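Local coordinates for protein multicopper oxidase (Pseudomonas thermotolerans, PDB 6VOW) that probably oxidises phenolic substrates at one copper and passes the electrons to a copper cluster that reduces dioxygen to water, as laccases do, at residues T127-N132 with N312-P317; A322-F327 with H375-L380; H393-K398 with V425-D430. All coordinates share one frame; numbering follows the deposited sequence.

From the N terminus the three contacts follow one another in series, none nested in or crossing another. Contact 1 closes a loop of 179 residues that contains the second domain's sheets, joining residues 127-132 of the first domain to the linker 312-317. Contact 2 then closes a 47-residue loop by pairing strand 323-329 with strand 375-382 at one side of a five-stranded sheet. Contact 3 closes the shortest loop, 26 residues, where strand 422-428 pairs with strand 397-402. Contacts 2 and 3 share that sheet, since strands 375-382 and 422-428 are neighbours. The linker of contact 1 reaches contact 3 through the salt bridge Glu316-Lys398 and packs on His375 of contact 2.

Contact 1. Residues T127-N132 with N312-P317; sequences TEDAGN and NPVAEP
Asp129 and Asn312 bring their CA atoms to 5.1 Å of each other where the turn leading into strand 131-136 meets the irregular chain 312-317, and the hydrogen bonds between the segments join the Asn312 side chain to the backbone of Ala130. The amide of Asn312 grips both polar atoms of Ala130. Its OD1 takes the N-H of Ala130 N at 2.9 Å, the donor standing 43° above the amide's carbonyl plane. Its ND2 gives a hydrogen to Ala130 O at 2.8 Å, here within the plane of the peptide carbonyl. The two bonds fix the rotation of the amide and satisfy the N-H and the C=O of one buried residue, as the edge of a neighbouring strand would. Asn312 reaches it with CG anti to its own carbonyl carbon (chi1 -72°).

Residues 127-132 belong to the first cupredoxin domain, whereas 312-317 lies in the linker between the second and third, so the paired bonds stitch this connection to the first domain of a three-domain multicopper oxidase. His249, on a strand of the second domain, touches both Asp129 and Asn312.

The Asp129 side chain crosses that of Asn312 obliquely, carboxylate and amide planes 40° apart, with OD1 3.4 Å from Asn312 CB. The same oxygen is 3.6 Å from Pro313 CD, and its charge is met by a salt bridge to Arg99 NH2, which also bonds weakly to Pro313 O. Arg99 thus holds one group from each segment. At the more exposed margin the CD and CG edge of the Pro313 ring meets the oxygen end of the Glu128 carbonyl, CD 3.2 Å from Glu128 O, an oxygen that accepts a hydrogen bond from Gln75 NE2. Pro313 centres an inverse gamma turn, closed weakly by Val314 N on Asn312 O, which redirects the linker toward Phe411 and Val396 of the third domain.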
ATOM      1  N   THR A 127      -6.774   8.573  12.911  1.00 41.02           N
ATOM      2  CA  THR A 127      -5.801   8.728  11.873  1.00 33.95           C
ATOM      3  C   THR A 127      -4.951   9.954  12.152  1.00 38.77           C
ATOM      4  O   THR A 127      -5.369  11.070  11.843  1.00 41.98           O
ATOM      5  CB  THR A 127      -6.550   8.862  10.545  1.00 39.26           C
ATOM      6  OG1 THR A 127      -7.447   9.983  10.609  1.00 39.95           O
ATOM      7  CG2 THR A 127      -7.390   7.626  10.254  1.00 43.75           C
ATOM      8  N   GLU A 128      -3.818   9.778  12.820  1.00 38.39           N
ATOM      9  CA  GLU A 128      -2.895  10.818  13.146  1.00 38.95           C
ATOM     10  C   GLU A 128      -1.904  11.175  12.038  1.00 52.18           C
ATOM     11  O   GLU A 128      -1.164  12.167  12.234  1.00 45.22           O
ATOM     12  CB  GLU A 128      -2.066  10.459  14.406  1.00 46.85           C
ATOM     13  CG  GLU A 128      -2.908  10.124  15.653  1.00 45.58           C
ATOM     14  CD  GLU A 128      -3.571  11.329  16.331  1.00 53.52           C
ATOM     15  OE1 GLU A 128      -3.430  12.476  15.866  1.00 65.79           O
ATOM     16  OE2 GLU A 128      -4.237  11.144  17.354  1.00 70.32           O
ATOM     17  N   ASP A 129      -1.859  10.374  10.947  1.00 52.30           N
ATOM     18  CA  ASP A 129      -0.956  10.601   9.826  1.00 43.95           C
ATOM     19  C   ASP A 129      -1.763  10.882   8.637  1.00 41.73           C
ATOM     20  O   ASP A 129      -2.719  10.148   8.290  1.00 38.07           O
ATOM     21  CB  ASP A 129      -0.103   9.406   9.518  1.00 45.99           C
ATOM     22  CG  ASP A 129       0.765   8.981  10.691  1.00 43.42           C
ATOM     23  OD1 ASP A 129       1.189   9.795  11.519  1.00 45.10           O
ATOM     24  OD2 ASP A 129       0.984   7.800  10.835  1.00 55.54           O
ATOM     25  N   ALA A 130      -1.414  11.993   8.034  1.00 36.37           N
ATOM     26  CA  ALA A 130      -2.023  12.379   6.785  1.00 34.92           C
ATOM     27  C   ALA A 130      -1.286  11.678   5.717  1.00 35.80           C
ATOM     28  O   ALA A 130      -0.117  11.311   5.873  1.00 41.00           O
ATOM     29  CB  ALA A 130      -1.911  13.865   6.569  1.00 38.05           C
ATOM     30  N   GLY A 131      -2.004  11.490   4.644  1.00 34.37           N
ATOM     31  CA  GLY A 131      -1.514  10.924   3.459  1.00 36.72           C
ATOM     32  C   GLY A 131      -2.299   9.756   2.978  1.00 37.21           C
ATOM     33  O   GLY A 131      -3.487   9.619   3.268  1.00 32.65           O
ATOM     34  N   ASN A 132      -1.621   8.948   2.180  1.00 39.05           N
ATOM     35  CA  ASN A 132      -2.223   7.891   1.340  1.00 37.98           C
ATOM     36  C   ASN A 132      -2.026   6.587   1.986  1.00 32.78           C
ATOM     37  O   ASN A 132      -0.861   6.221   2.219  1.00 35.27           O
ATOM     38  CB  ASN A 132      -1.466   7.851  -0.013  1.00 40.10           C
ATOM     39  CG  ASN A 132      -1.631   9.150  -0.751  1.00 45.50           C
ATOM     40  OD1 ASN A 132      -2.768   9.672  -0.861  1.00 44.52           O
ATOM     41  ND2 ASN A 132      -0.535   9.701  -1.245  1.00 46.13           N
ATOM     42  N   ASN A 312       4.254  13.970   9.337  1.00 52.99           N
ATOM     43  CA  ASN A 312       3.431  13.234  10.318  1.00 47.54           C
ATOM     44  C   ASN A 312       4.123  13.048  11.696  1.00 41.75           C
ATOM     45  O   ASN A 312       5.351  13.035  11.751  1.00 38.85           O
ATOM     46  CB  ASN A 312       3.060  11.949   9.642  1.00 35.41           C
ATOM     47  CG  ASN A 312       2.060  12.217   8.589  1.00 40.44           C
ATOM     48  OD1 ASN A 312       1.205  13.059   8.797  1.00 39.17           O
ATOM     49  ND2 ASN A 312       2.180  11.590   7.438  1.00 39.47           N
ATOM     50  N   PRO A 313       3.348  12.950  12.789  1.00 42.62           N
ATOM     51  CA  PRO A 313       3.872  12.810  14.135  1.00 46.92           C
ATOM     52  C   PRO A 313       4.375  11.389  14.458  1.00 54.60           C
ATOM     53  O   PRO A 313       3.789  10.685  15.284  1.00 49.91           O
ATOM     54  CB  PRO A 313       2.645  13.148  15.023  1.00 43.98           C
ATOM     55  CG  PRO A 313       1.502  12.640  14.214  1.00 47.53           C
ATOM     56  CD  PRO A 313       1.854  13.067  12.814  1.00 49.62           C
ATOM     57  N   VAL A 314       5.478  11.010  13.834  1.00 60.38           N
ATOM     58  CA  VAL A 314       6.066   9.697  13.982  1.00 53.21           C
ATOM     59  C   VAL A 314       7.259   9.843  14.904  1.00 52.79           C
ATOM     60  O   VAL A 314       7.936  10.831  14.927  1.00 57.93           O
ATOM     61  CB  VAL A 314       6.545   9.195  12.631  1.00 52.61           C
ATOM     62  CG1 VAL A 314       6.832   7.716  12.695  1.00 69.68           C
ATOM     63  CG2 VAL A 314       5.545   9.480  11.552  1.00 62.08           C
ATOM     64  N   ALA A 315       7.518   8.809  15.671  1.00 60.26           N
ATOM     65  CA  ALA A 315       8.539   8.856  16.692  1.00 61.50           C
ATOM     66  C   ALA A 315       9.924   8.755  16.033  1.00 69.04           C
ATOM     67  O   ALA A 315      10.245   7.756  15.425  1.00 66.63           O
ATOM     68  CB  ALA A 315       8.284   7.720  17.707  1.00 55.91           C
ATOM     69  N   GLU A 316      10.714   9.824  16.116  1.00 67.53           N
ATOM     70  CA  GLU A 316      12.053   9.846  15.560  1.00 58.62           C
ATOM     71  C   GLU A 316      12.840   8.702  16.112  1.00 57.20           C
ATOM     72  O   GLU A 316      12.949   8.545  17.316  1.00 64.53           O
ATOM     73  CB  GLU A 316      12.770  11.155  15.889  1.00 65.24           C
ATOM     74  CG  GLU A 316      14.032  11.385  15.070  1.00 73.53           C
ATOM     75  CD  GLU A 316      13.834  11.257  13.561  1.00 87.83           C
ATOM     76  OE1 GLU A 316      13.224  12.185  12.956  1.00 65.20           O
ATOM     77  OE2 GLU A 316      14.301  10.228  12.982  1.00 93.24           O
ATOM     78  N   PRO A 317      13.338   7.843  15.250  1.00 56.45           N
ATOM     79  CA  PRO A 317      14.299   6.933  15.831  1.00 54.79           C
ATOM     80  C   PRO A 317      15.564   7.754  16.097  1.00 60.22           C
ATOM     81  O   PRO A 317      15.878   8.684  15.327  1.00 67.96           O
ATOM     82  CB  PRO A 317      14.442   5.829  14.776  1.00 50.80           C
ATOM     83  CG  PRO A 317      13.217   5.972  13.959  1.00 56.37           C
ATOM     84  CD  PRO A 317      12.988   7.452  13.894  1.00 52.24           C
TER

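Contact 2. Residues A322-F327 with H375-L380; sequences AETLSF and HYIFEL
Phe327 and Phe378 form the tight end of a parallel strand pair, 323-327 beside 375-380. CE1 of Phe327 sits over one face of the Phe378 ring, offset toward the rim and 3.4 Å from Phe378 CD2; the ring planes stand 52° apart. On the same sheet face Leu325 CD1 meets Tyr376 CD2 at 3.6 Å, and Leu370 of the facing sheet covers Leu325, Tyr376 and Phe378, so they help fill the core of the third cupredoxin domain's beta sandwich. An alanine in place of Phe378 would probably open a gap at CE1 of Phe327 and leave that ring held less firmly, with Phe437 still against it.

On the other face Thr324 and Ser326 form the looser, solvent-exposed side, while Ile377 is buried, its CD1 3.6 Å from Ala322 CB. Thr324 OG1, anti to its carbonyl carbon (chi1 -56°), lies 3.4 Å from Ile377 CB, and Ser326 OG bonds weakly to Glu379 OE1, itself a distant partner of Arg381. Five backbone bonds alternate between the strands, from Glu323 N to Phe327 N. Cohesion probably rests mainly on this ladder and the apolar cluster of Leu325, Phe327, Tyr376 and Phe378, the Ser326-Glu379 bond being weak.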
ATOM      1  N   ALA A 322      19.753   3.108  19.416  1.00 65.00           N
ATOM      2  CA  ALA A 322      19.113   1.930  18.817  1.00 67.45           C
ATOM      3  C   ALA A 322      19.949   0.631  18.870  1.00 59.92           C
ATOM      4  O   ALA A 322      21.168   0.620  18.967  1.00 70.86           O
ATOM      5  CB  ALA A 322      18.633   2.219  17.403  1.00 69.36           C
ATOM      6  N   GLU A 323      19.232  -0.472  18.856  1.00 67.87           N
ATOM      7  CA  GLU A 323      19.774  -1.831  18.944  1.00 63.02           C
ATOM      8  C   GLU A 323      19.438  -2.498  17.615  1.00 74.61           C
ATOM      9  O   GLU A 323      18.315  -2.295  17.100  1.00 60.18           O
ATOM     10  CB  GLU A 323      19.012  -2.537  20.052  1.00 50.73           C
ATOM     11  CG  GLU A 323      19.442  -3.924  20.530  1.00 67.97           C
ATOM     12  CD  GLU A 323      18.834  -4.290  21.904  1.00 82.99           C
ATOM     13  OE1 GLU A 323      18.765  -5.507  22.222  1.00 84.07           O
ATOM     14  OE2 GLU A 323      18.411  -3.373  22.671  1.00 83.99           O
ATOM     15  N   THR A 324      20.368  -3.288  17.057  1.00 71.28           N
ATOM     16  CA  THR A 324      20.057  -3.901  15.770  1.00 72.62           C
ATOM     17  C   THR A 324      19.438  -5.310  15.833  1.00 70.24           C
ATOM     18  O   THR A 324      19.773  -6.134  16.689  1.00 79.62           O
ATOM     19  CB  THR A 324      21.233  -3.838  14.778  1.00 74.33           C
ATOM     20  OG1 THR A 324      21.641  -2.470  14.602  1.00 72.20           O
ATOM     21  CG2 THR A 324      20.803  -4.418  13.396  1.00 67.85           C
ATOM     22  N   LEU A 325      18.477  -5.542  14.943  1.00 64.45           N
ATOM     23  CA  LEU A 325      18.000  -6.879  14.645  1.00 63.22           C
ATOM     24  C   LEU A 325      18.183  -7.130  13.183  1.00 67.23           C
ATOM     25  O   LEU A 325      17.868  -6.302  12.328  1.00 54.63           O
ATOM     26  CB  LEU A 325      16.536  -7.090  14.989  1.00 76.52           C
ATOM     27  CG  LEU A 325      16.227  -7.163  16.492  1.00 75.61           C
ATOM     28  CD1 LEU A 325      16.443  -5.811  17.170  1.00 56.87           C
ATOM     29  CD2 LEU A 325      14.791  -7.657  16.704  1.00 75.58           C
ATOM     30  N   SER A 326      18.695  -8.316  12.897  1.00 64.05           N
ATOM     31  CA  SER A 326      18.950  -8.651  11.546  1.00 55.44           C
ATOM     32  C   SER A 326      17.946  -9.657  11.134  1.00 56.83           C
ATOM     33  O   SER A 326      17.604 -10.579  11.896  1.00 64.82           O
ATOM     34  CB  SER A 326      20.337  -9.175  11.365  1.00 52.69           C
ATOM     35  OG  SER A 326      20.689  -8.786  10.047  1.00 66.44           O
ATOM     36  N   PHE A 327      17.450  -9.460   9.928  1.00 63.19           N
ATOM     37  CA  PHE A 327      16.431 -10.308   9.368  1.00 72.68           C
ATOM     38  C   PHE A 327      16.937 -10.797   8.006  1.00 73.06           C
ATOM     39  O   PHE A 327      17.417  -9.980   7.173  1.00 57.88           O
ATOM     40  CB  PHE A 327      15.109  -9.525   9.267  1.00 77.63           C
ATOM     41  CG  PHE A 327      14.489  -9.194  10.607  1.00 66.12           C
ATOM     42  CD1 PHE A 327      14.593  -7.924  11.150  1.00 58.42           C
ATOM     43  CD2 PHE A 327      13.799 -10.155  11.317  1.00 57.52           C
ATOM     44  CE1 PHE A 327      14.006  -7.625  12.381  1.00 67.54           C
ATOM     45  CE2 PHE A 327      13.244  -9.881  12.548  1.00 62.46           C
ATOM     46  CZ  PHE A 327      13.331  -8.625  13.086  1.00 66.97           C
ATOM     47  N   HIS A 375      14.033   1.722  20.797  1.00 52.80           N
ATOM     48  CA  HIS A 375      14.537   2.189  19.509  1.00 57.41           C
ATOM     49  C   HIS A 375      15.401   1.042  18.922  1.00 59.34           C
ATOM     50  O   HIS A 375      16.304   0.533  19.583  1.00 55.13           O
ATOM     51  CB  HIS A 375      15.311   3.483  19.705  1.00 47.45           C
ATOM     52  CG  HIS A 375      14.450   4.670  20.085  1.00 68.73           C
ATOM     53  ND1 HIS A 375      13.713   4.727  21.247  1.00 77.48           N
ATOM     54  CD2 HIS A 375      14.247   5.856  19.463  1.00 55.69           C
ATOM     55  CE1 HIS A 375      13.055   5.875  21.308  1.00 68.00           C
ATOM     56  NE2 HIS A 375      13.377   6.582  20.236  1.00 65.68           N
ATOM     57  N   TYR A 376      15.054   0.626  17.708  1.00 60.52           N
ATOM     58  CA  TYR A 376      15.655  -0.514  17.058  1.00 52.26           C
ATOM     59  C   TYR A 376      16.024  -0.148  15.652  1.00 52.79           C
ATOM     60  O   TYR A 376      15.406   0.742  15.038  1.00 61.04           O
ATOM     61  CB  TYR A 376      14.690  -1.699  17.056  1.00 54.41           C
ATOM     62  CG  TYR A 376      14.305  -2.168  18.417  1.00 51.92           C
ATOM     63  CD1 TYR A 376      13.165  -1.702  19.012  1.00 55.89           C
ATOM     64  CD2 TYR A 376      15.075  -3.087  19.116  1.00 57.95           C
ATOM     65  CE1 TYR A 376      12.801  -2.100  20.279  1.00 60.66           C
ATOM     66  CE2 TYR A 376      14.697  -3.517  20.385  1.00 52.03           C
ATOM     67  CZ  TYR A 376      13.568  -2.983  20.959  1.00 52.08           C
ATOM     68  OH  TYR A 376      13.146  -3.338  22.180  1.00 67.10           O
ATOM     69  N   ILE A 377      17.069  -0.813  15.163  1.00 61.91           N
ATOM     70  CA  ILE A 377      17.468  -0.774  13.755  1.00 61.58           C
ATOM     71  C   ILE A 377      17.187  -2.175  13.296  1.00 51.67           C
ATOM     72  O   ILE A 377      17.584  -3.110  13.989  1.00 58.94           O
ATOM     73  CB  ILE A 377      18.997  -0.616  13.503  1.00 70.31           C
ATOM     74  CG1 ILE A 377      19.661   0.460  14.363  1.00 66.65           C
ATOM     75  CG2 ILE A 377      19.289  -0.422  12.014  1.00 63.69           C
ATOM     76  CD1 ILE A 377      19.434   1.850  13.878  1.00 67.12           C
ATOM     77  N   PHE A 378      16.523  -2.308  12.145  1.00 54.91           N
ATOM     78  CA  PHE A 378      16.319  -3.547  11.419  1.00 59.72           C
ATOM     79  C   PHE A 378      17.231  -3.497  10.199  1.00 63.19           C
ATOM     80  O   PHE A 378      17.103  -2.591   9.353  1.00 57.38           O
ATOM     81  CB  PHE A 378      14.871  -3.671  10.950  1.00 62.00           C
ATOM     82  CG  PHE A 378      13.896  -4.031  12.029  1.00 62.40           C
ATOM     83  CD1 PHE A 378      14.140  -3.818  13.398  1.00 64.84           C
ATOM     84  CD2 PHE A 378      12.697  -4.592  11.670  1.00 53.56           C
ATOM     85  CE1 PHE A 378      13.185  -4.168  14.358  1.00 55.76           C
ATOM     86  CE2 PHE A 378      11.758  -4.931  12.607  1.00 53.26           C
ATOM     87  CZ  PHE A 378      11.996  -4.736  13.955  1.00 57.22           C
ATOM     88  N   GLU A 379      18.173  -4.441  10.150  1.00 57.51           N
ATOM     89  CA  GLU A 379      18.929  -4.717   8.965  1.00 56.12           C
ATOM     90  C   GLU A 379      18.102  -5.680   8.153  1.00 54.84           C
ATOM     91  O   GLU A 379      17.780  -6.784   8.604  1.00 62.51           O
ATOM     92  CB  GLU A 379      20.281  -5.349   9.265  1.00 62.70           C
ATOM     93  CG  GLU A 379      21.202  -5.307   8.026  1.00 81.35           C
ATOM     94  CD  GLU A 379      22.524  -6.058   8.196  1.00 98.76           C
ATOM     95  OE1 GLU A 379      22.481  -7.323   8.238  1.00 93.82           O
ATOM     96  OE2 GLU A 379      23.608  -5.397   8.249  1.00112.75           O
ATOM     97  N   LEU A 380      17.753  -5.277   6.956  1.00 55.98           N
ATOM     98  CA  LEU A 380      16.922  -6.093   6.074  1.00 50.01           C
ATOM     99  C   LEU A 380      17.837  -6.656   5.008  1.00 53.27           C
ATOM    100  O   LEU A 380      18.321  -5.886   4.224  1.00 52.51           O
ATOM    101  CB  LEU A 380      15.851  -5.205   5.427  1.00 50.10           C
ATOM    102  CG  LEU A 380      14.955  -4.421   6.381  1.00 46.98           C
ATOM    103  CD1 LEU A 380      13.910  -3.717   5.576  1.00 44.62           C
ATOM    104  CD2 LEU A 380      14.248  -5.353   7.306  1.00 49.85           C
TER

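Contact 3. Residues H393-K398 with V425-D430; sequences HGMVFK and VALVAD. With C2O (Cu-O-Cu linkage), chain B.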
ATOM      1  N   HIS A 393       3.494  -3.963   9.984  1.00 36.71           N
ATOM      2  CA  HIS A 393       2.318  -3.437  10.559  1.00 38.68           C
ATOM      3  C   HIS A 393       2.609  -2.618  11.764  1.00 44.31           C
ATOM      4  O   HIS A 393       3.659  -2.823  12.447  1.00 42.78           O
ATOM      5  CB  HIS A 393       1.555  -4.553  11.114  1.00 39.04           C
ATOM      6  CG  HIS A 393       0.940  -5.373  10.096  1.00 43.07           C
ATOM      7  ND1 HIS A 393      -0.299  -5.935  10.265  1.00 50.18           N
ATOM      8  CD2 HIS A 393       1.346  -5.672   8.847  1.00 46.47           C
ATOM      9  CE1 HIS A 393      -0.644  -6.551   9.158  1.00 52.40           C
ATOM     10  NE2 HIS A 393       0.343  -6.395   8.295  1.00 54.40           N
ATOM     11  N   GLY A 394       1.648  -1.731  12.053  1.00 44.16           N
ATOM     12  CA  GLY A 394       1.557  -1.119  13.367  1.00 51.87           C
ATOM     13  C   GLY A 394       2.413   0.066  13.587  1.00 55.10           C
ATOM     14  O   GLY A 394       2.138   0.826  14.485  1.00 45.49           O
ATOM     15  N   MET A 395       3.458   0.168  12.778  1.00 53.60           N
ATOM     16  CA  MET A 395       4.559   1.032  12.994  1.00 51.07           C
ATOM     17  C   MET A 395       5.109   1.525  11.693  1.00 53.97           C
ATOM     18  O   MET A 395       4.925   0.946  10.637  1.00 53.98           O
ATOM     19  CB  MET A 395       5.644   0.293  13.719  1.00 54.61           C
ATOM     20  CG  MET A 395       5.542   0.432  15.235  1.00 67.10           C
ATOM     21  SD  MET A 395       5.719  -1.080  16.194  1.00 84.61           S
ATOM     22  CE  MET A 395       7.250  -1.783  15.642  1.00 59.02           C
ATOM     23  N   VAL A 396       5.792   2.639  11.810  1.00 42.72           N
ATOM     24  CA  VAL A 396       6.408   3.275  10.685  1.00 45.71           C
ATOM     25  C   VAL A 396       7.903   3.216  10.899  1.00 47.67           C
ATOM     26  O   VAL A 396       8.367   3.525  11.988  1.00 48.20           O
ATOM     27  CB  VAL A 396       5.906   4.713  10.625  1.00 50.39           C
ATOM     28  CG1 VAL A 396       6.930   5.607  10.037  1.00 49.81           C
ATOM     29  CG2 VAL A 396       4.631   4.746   9.784  1.00 65.80           C
ATOM     30  N   PHE A 397       8.662   2.829   9.882  1.00 42.36           N
ATOM     31  CA  PHE A 397      10.095   2.848  10.064  1.00 49.07           C
ATOM     32  C   PHE A 397      10.677   3.895   9.145  1.00 45.60           C
ATOM     33  O   PHE A 397      10.040   4.323   8.181  1.00 57.63           O
ATOM     34  CB  PHE A 397      10.739   1.466   9.853  1.00 50.20           C
ATOM     35  CG  PHE A 397      10.371   0.828   8.563  1.00 51.03           C
ATOM     36  CD1 PHE A 397      11.035   1.160   7.396  1.00 47.59           C
ATOM     37  CD2 PHE A 397       9.357  -0.115   8.513  1.00 48.96           C
ATOM     38  CE1 PHE A 397      10.641   0.547   6.181  1.00 51.64           C
ATOM     39  CE2 PHE A 397       8.993  -0.737   7.358  1.00 51.59           C
ATOM     40  CZ  PHE A 397       9.633  -0.418   6.178  1.00 51.73           C
ATOM     41  N   LYS A 398      11.871   4.317   9.487  1.00 41.65           N
ATOM     42  CA  LYS A 398      12.653   5.271   8.719  1.00 45.38           C
ATOM     43  C   LYS A 398      13.751   4.533   8.009  1.00 44.68           C
ATOM     44  O   LYS A 398      14.519   3.810   8.627  1.00 51.94           O
ATOM     45  CB  LYS A 398      13.302   6.290   9.677  1.00 49.39           C
ATOM     46  CG  LYS A 398      13.970   7.448   8.976  1.00 53.67           C
ATOM     47  CD  LYS A 398      14.413   8.517   9.909  1.00 59.25           C
ATOM     48  CE  LYS A 398      14.443   9.849   9.188  1.00 64.61           C
ATOM     49  NZ  LYS A 398      14.866  10.898  10.175  1.00 78.41           N
ATOM     50  N   VAL A 425      17.056   0.014   8.421  1.00 50.71           N
ATOM     51  CA  VAL A 425      15.762   0.595   8.638  1.00 49.75           C
ATOM     52  C   VAL A 425      15.640   0.749  10.171  1.00 51.10           C
ATOM     53  O   VAL A 425      16.089  -0.121  10.921  1.00 50.54           O
ATOM     54  CB  VAL A 425      14.732  -0.374   7.991  1.00 56.57           C
ATOM     55  CG1 VAL A 425      13.515  -0.609   8.831  1.00 57.04           C
ATOM     56  CG2 VAL A 425      14.298   0.121   6.647  1.00 50.36           C
ATOM     57  N   ALA A 426      15.039   1.842  10.633  1.00 42.06           N
ATOM     58  CA  ALA A 426      14.939   2.137  12.045  1.00 47.39           C
ATOM     59  C   ALA A 426      13.546   2.624  12.481  1.00 48.56           C
ATOM     60  O   ALA A 426      12.863   3.340  11.764  1.00 47.06           O
ATOM     61  CB  ALA A 426      15.993   3.177  12.379  1.00 47.25           C
ATOM     62  N   LEU A 427      13.163   2.216  13.687  1.00 51.23           N
ATOM     63  CA  LEU A 427      11.847   2.432  14.216  1.00 46.83           C
ATOM     64  C   LEU A 427      11.903   2.649  15.681  1.00 54.10           C
ATOM     65  O   LEU A 427      12.857   2.230  16.335  1.00 53.75           O
ATOM     66  CB  LEU A 427      10.988   1.197  13.984  1.00 46.31           C
ATOM     67  CG  LEU A 427      11.525  -0.142  14.499  1.00 53.63           C
ATOM     68  CD1 LEU A 427      10.727  -0.563  15.671  1.00 69.76           C
ATOM     69  CD2 LEU A 427      11.461  -1.289  13.473  1.00 67.02           C
ATOM     70  N   VAL A 428      10.846   3.296  16.197  1.00 54.39           N
ATOM     71  CA  VAL A 428      10.481   3.266  17.599  1.00 44.31           C
ATOM     72  C   VAL A 428       9.374   2.259  17.767  1.00 45.87           C
ATOM     73  O   VAL A 428       8.436   2.268  17.011  1.00 44.51           O
ATOM     74  CB  VAL A 428      10.040   4.660  18.101  1.00 59.49           C
ATOM     75  CG1 VAL A 428       9.693   4.631  19.631  1.00 52.83           C
ATOM     76  CG2 VAL A 428      11.144   5.695  17.716  1.00 54.41           C
ATOM     77  N   ALA A 429       9.518   1.366  18.761  1.00 51.03           N
ATOM     78  CA  ALA A 429       8.552   0.300  19.019  1.00 48.29           C
ATOM     79  C   ALA A 429       7.467   0.929  19.876  1.00 54.33           C
ATOM     80  O   ALA A 429       7.356   0.708  21.059  1.00 58.51           O
ATOM     81  CB  ALA A 429       9.219  -0.887  19.661  1.00 58.21           C
ATOM     82  N   ASP A 430       6.646   1.669  19.151  1.00 62.96           N
ATOM     83  CA  ASP A 430       5.733   2.717  19.585  1.00 57.86           C
ATOM     84  C   ASP A 430       4.418   2.184  20.111  1.00 53.05           C
ATOM     85  O   ASP A 430       3.778   2.802  20.904  1.00 49.33           O
ATOM     86  CB  ASP A 430       5.351   3.485  18.285  1.00 59.39           C
ATOM     87  CG  ASP A 430       5.407   4.964  18.434  1.00 76.63           C
ATOM     88  OD1 ASP A 430       5.207   5.502  19.570  1.00110.28           O
ATOM     89  OD2 ASP A 430       5.655   5.604  17.365  1.00 79.66           O
TER
HETATM   90 CU2  C2O B 501      -1.111  -4.128   3.145  1.00 46.92          CU
HETATM   91 CU3  C2O B 501       0.013  -7.267   6.312  1.00 49.24          CU
HETATM   92  O1  C2O B 501      -0.393  -5.680   4.694  1.00 42.25           O
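Phe397 turns its ring to Val425, whose two methyls both approach Phe397 CD1 from one side of the ring plane: CG1 lies 3.4 Å from Phe397 CD1 and CG2 3.5 Å from the same atom, an oblique approach. The ring reaches this place with CG between the backbone N and the carbonyl carbon (chi1 52°), the crowded position. The other flat group, the imidazole of His393, is stacked on His94 and meets His138 with planes at about 85°. His393 NE2 binds copper CU3 of the oxygen-bridged pair at 2.2 Å, with His138 and His438 as the other two ligands.

At the start of strand 397-402, Lys398 and Ala426 form an antiparallel hydrogen-bonded pair: Lys398 N gives a nearly straight bond to Ala426 O at 2.7 Å, and Ala426 N answers on Lys398 O at 2.9 Å. Further toward Asp430, the bent chain of Met395 sets CE 3.7 Å from Leu427 CD1. The extended Lys398 carries its NZ away to a salt bridge with Glu316 of the linker.

His391 and His393 make the His-X-His pattern of multicopper oxidases, and the chain turns through Gly394 and a short loop before strand 397-402. The contact thus joins the loop following a copper ligand to strand 422-428. In His393 both ring nitrogens have partners, NE2 on copper and ND1 hydrogen-bonded to Asp105 OD2.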